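Local coordinates for protein ribulose bisphosphate carboxylase (Hyperthermus butylicus DSM 5456, PDB 6HUN) that probably catalyses the carboxylation of ribulose 1,5-bisphosphate, yielding two molecules of 3-phosphoglycerate, as a form III Rubisco of an archaeal AMP degradation pathway, at residues T149-N154 with H280-A285. Numbering follows the deposited sequence.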
ATOM      1  N   THR A 149       0.799   0.355 -22.242  1.00 38.98           N
ATOM      2  CA  THR A 149       2.075  -0.082 -21.701  1.00 36.32           C
ATOM      3  C   THR A 149       1.922  -1.094 -20.565  1.00 37.73           C
ATOM      4  O   THR A 149       2.930  -1.597 -20.040  1.00 32.93           O
ATOM      5  CB  THR A 149       2.892   1.149 -21.247  1.00 36.57           C
ATOM      6  OG1 THR A 149       2.306   1.796 -20.103  1.00 34.18           O
ATOM      7  CG2 THR A 149       2.974   2.154 -22.387  1.00 40.09           C
ATOM      8  N   PHE A 150       0.679  -1.392 -20.154  1.00 35.91           N
ATOM      9  CA  PHE A 150       0.382  -2.335 -19.103  1.00 29.70           C
ATOM     10  C   PHE A 150      -0.154  -3.632 -19.720  1.00 30.05           C
ATOM     11  O   PHE A 150      -0.753  -3.600 -20.807  1.00 33.50           O
ATOM     12  CB  PHE A 150      -0.661  -1.742 -18.160  1.00 27.73           C
ATOM     13  CG  PHE A 150      -0.162  -0.536 -17.444  1.00 29.01           C
ATOM     14  CD1 PHE A 150       0.491  -0.690 -16.205  1.00 28.60           C
ATOM     15  CD2 PHE A 150      -0.344   0.728 -17.964  1.00 28.59           C
ATOM     16  CE1 PHE A 150       1.018   0.414 -15.520  1.00 33.84           C
ATOM     17  CE2 PHE A 150       0.183   1.869 -17.270  1.00 28.30           C
ATOM     18  CZ  PHE A 150       0.836   1.703 -16.040  1.00 32.86           C
ATOM     19  N   PRO A 151       0.119  -4.803 -19.118  1.00 33.37           N
ATOM     20  CA  PRO A 151      -0.231  -6.068 -19.827  1.00 29.98           C
ATOM     21  C   PRO A 151      -1.691  -6.416 -19.715  1.00 29.89           C
ATOM     22  O   PRO A 151      -2.243  -7.076 -20.615  1.00 30.77           O
ATOM     23  CB  PRO A 151       0.605  -7.142 -19.110  1.00 30.74           C
ATOM     24  CG  PRO A 151       0.860  -6.512 -17.719  1.00 31.57           C
ATOM     25  CD  PRO A 151       1.003  -5.048 -17.968  1.00 33.63           C
ATOM     26  N   GLY A 152      -2.310  -6.018 -18.607  1.00 28.74           N
ATOM     27  CA  GLY A 152      -3.646  -6.488 -18.264  1.00 26.59           C
ATOM     28  C   GLY A 152      -3.620  -7.960 -17.905  1.00 27.24           C
ATOM     29  O   GLY A 152      -2.552  -8.589 -17.756  1.00 28.70           O
ATOM     30  N   PRO A 153      -4.800  -8.541 -17.717  1.00 27.79           N
ATOM     31  CA  PRO A 153      -4.872  -9.940 -17.300  1.00 25.11           C
ATOM     32  C   PRO A 153      -4.192 -10.849 -18.318  1.00 27.83           C
ATOM     33  O   PRO A 153      -4.219 -10.600 -19.551  1.00 30.44           O
ATOM     34  CB  PRO A 153      -6.399 -10.207 -17.211  1.00 24.72           C
ATOM     35  CG  PRO A 153      -7.032  -8.823 -16.991  1.00 24.76           C
ATOM     36  CD  PRO A 153      -6.116  -7.861 -17.760  1.00 24.84           C
ATOM     37  N   ASN A 154      -3.549 -11.900 -17.790  1.00 26.95           N
ATOM     38  CA  ASN A 154      -2.900 -12.910 -18.646  1.00 30.98           C
ATOM     39  C   ASN A 154      -3.957 -13.780 -19.312  1.00 32.57           C
ATOM     40  O   ASN A 154      -3.859 -14.143 -20.487  1.00 32.97           O
ATOM     41  CB  ASN A 154      -2.007 -13.804 -17.815  1.00 28.66           C
ATOM     42  CG  ASN A 154      -1.104 -14.708 -18.676  1.00 32.62           C
ATOM     43  OD1 ASN A 154      -0.741 -14.338 -19.767  1.00 32.92           O
ATOM     44  ND2 ASN A 154      -0.724 -15.871 -18.156  1.00 34.85           N
ATOM     45  N   HIS A 280       5.356  -7.927 -10.835  1.00 25.24           N
ATOM     46  CA  HIS A 280       6.334  -9.014 -10.971  1.00 27.46           C
ATOM     47  C   HIS A 280       5.648 -10.379 -11.067  1.00 27.40           C
ATOM     48  O   HIS A 280       6.025 -11.219 -11.908  1.00 29.83           O
ATOM     49  CB  HIS A 280       7.276  -9.000  -9.772  1.00 29.31           C
ATOM     50  CG  HIS A 280       8.496  -9.875  -9.949  1.00 31.61           C
ATOM     51  ND1 HIS A 280       9.324  -9.802 -11.051  1.00 39.77           N
ATOM     52  CD2 HIS A 280       9.032 -10.814  -9.139  1.00 34.64           C
ATOM     53  CE1 HIS A 280      10.302 -10.683 -10.927  1.00 39.18           C
ATOM     54  NE2 HIS A 280      10.140 -11.319  -9.778  1.00 35.42           N
ATOM     55  N   ALA A 281       4.632 -10.615 -10.229  1.00 25.00           N
ATOM     56  CA  ALA A 281       3.869 -11.876 -10.353  1.00 28.71           C
ATOM     57  C   ALA A 281       3.233 -11.996 -11.735  1.00 29.09           C
ATOM     58  O   ALA A 281       3.179 -13.105 -12.315  1.00 29.63           O
ATOM     59  CB  ALA A 281       2.813 -11.909  -9.236  1.00 28.54           C
ATOM     60  N   ARG A 282       2.850 -10.864 -12.331  1.00 29.07           N
ATOM     61  CA  ARG A 282       2.225 -10.911 -13.647  1.00 29.70           C
ATOM     62  C   ARG A 282       3.239 -11.317 -14.707  1.00 28.98           C
ATOM     63  O   ARG A 282       2.918 -12.083 -15.640  1.00 30.63           O
ATOM     64  CB  ARG A 282       1.561  -9.550 -13.957  1.00 25.93           C
ATOM     65  CG  ARG A 282       1.015  -9.413 -15.363  1.00 26.90           C
ATOM     66  CD  ARG A 282      -0.045 -10.523 -15.712  1.00 27.36           C
ATOM     67  NE  ARG A 282      -0.578 -10.288 -17.039  1.00 28.90           N
ATOM     68  CZ  ARG A 282      -0.005 -10.735 -18.151  1.00 36.44           C
ATOM     69  NH1 ARG A 282       1.083 -11.513 -18.085  1.00 32.51           N
ATOM     70  NH2 ARG A 282      -0.558 -10.475 -19.341  1.00 33.17           N
ATOM     71  N   GLU A 283       4.491 -10.872 -14.561  1.00 29.58           N
ATOM     72  CA  GLU A 283       5.509 -11.356 -15.485  1.00 32.30           C
ATOM     73  C   GLU A 283       5.768 -12.833 -15.301  1.00 36.39           C
ATOM     74  O   GLU A 283       6.024 -13.541 -16.288  1.00 36.51           O
ATOM     75  CB  GLU A 283       6.809 -10.565 -15.252  1.00 45.47           C
ATOM     76  CG  GLU A 283       6.808  -9.212 -15.898  1.00 51.59           C
ATOM     77  CD  GLU A 283       8.145  -8.462 -15.767  1.00 64.68           C
ATOM     78  OE1 GLU A 283       8.414  -7.542 -16.589  1.00 63.95           O
ATOM     79  OE2 GLU A 283       8.897  -8.778 -14.814  1.00 66.11           O
ATOM     80  N   LEU A 284       5.835 -13.319 -14.052  1.00 32.55           N
ATOM     81  CA  LEU A 284       6.033 -14.772 -13.920  1.00 35.83           C
ATOM     82  C   LEU A 284       4.820 -15.554 -14.408  1.00 37.29           C
ATOM     83  O   LEU A 284       4.974 -16.658 -14.942  1.00 36.60           O
ATOM     84  CB  LEU A 284       6.349 -15.163 -12.484  1.00 39.61           C
ATOM     85  CG  LEU A 284       7.675 -14.517 -12.034  1.00 39.87           C
ATOM     86  CD1 LEU A 284       7.845 -14.591 -10.523  1.00 51.43           C
ATOM     87  CD2 LEU A 284       8.875 -15.112 -12.779  1.00 47.44           C
ATOM     88  N   ALA A 285       3.615 -15.011 -14.242  1.00 32.34           N
ATOM     89  CA  ALA A 285       2.448 -15.683 -14.805  1.00 32.77           C
ATOM     90  C   ALA A 285       2.551 -15.797 -16.323  1.00 37.68           C
ATOM     91  O   ALA A 285       2.064 -16.781 -16.913  1.00 40.20           O
ATOM     92  CB  ALA A 285       1.165 -14.919 -14.408  1.00 30.60           C
TER
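The torsions of Arg282 carry its guanidinium from helix 275-288 to the loop 149-154: CG stands anti to the backbone N, the chain bends at chi2 (58°) and runs on extended through chi3, and chi4 turns the guanidinium roughly perpendicular to it. Asn154 CG is likewise anti to its own backbone N. The helix belongs to the catalytic alpha/beta barrel of Rubisco, where it links barrel strands 265-269 and 291-295, and the loop joins helices 144-147 and 156-164; the contact illustrates how one long side chain can fasten an irregular segment to a barrel helix. The carbonyl of Gly152 points almost straight at the guanidinium edge. Its O accepts a hydrogen bond from Arg282 NE at 2.7 Å, with an N-H...O angle of 158°, and a weak second one from Arg282 NH2 at 3.2 Å. Pro151 CB and Asn154 CA approach opposite faces, each toward the rim, 3.5 Å and 3.4 Å respectively from Arg282 NH2. Alongside, Pro151 CG rests 3.7 Å from Arg282 CG as the two chains run past each other in opposite directions. Glu286, one turn on, forms a salt bridge with Arg282 NH1, which probably helps to fix the rotation of the group. An alanine in place of Arg282 would remove both bonds to Gly152 O and the Glu286 salt bridge, and would probably loosen the loop's hold on the helix. The backbone of Gly152 also bonds to Met321. Asn154 crosses the guanidinium obliquely, the two planes 38° apart, with its CB 3.7 Å from Arg282 CZ. Its ND2 reaches on to bond the carbonyl of Leu290 just past the helix; Ala285 O, although 3.2 Å from Asn154 ND2, lies at too poor an angle for a hydrogen bond.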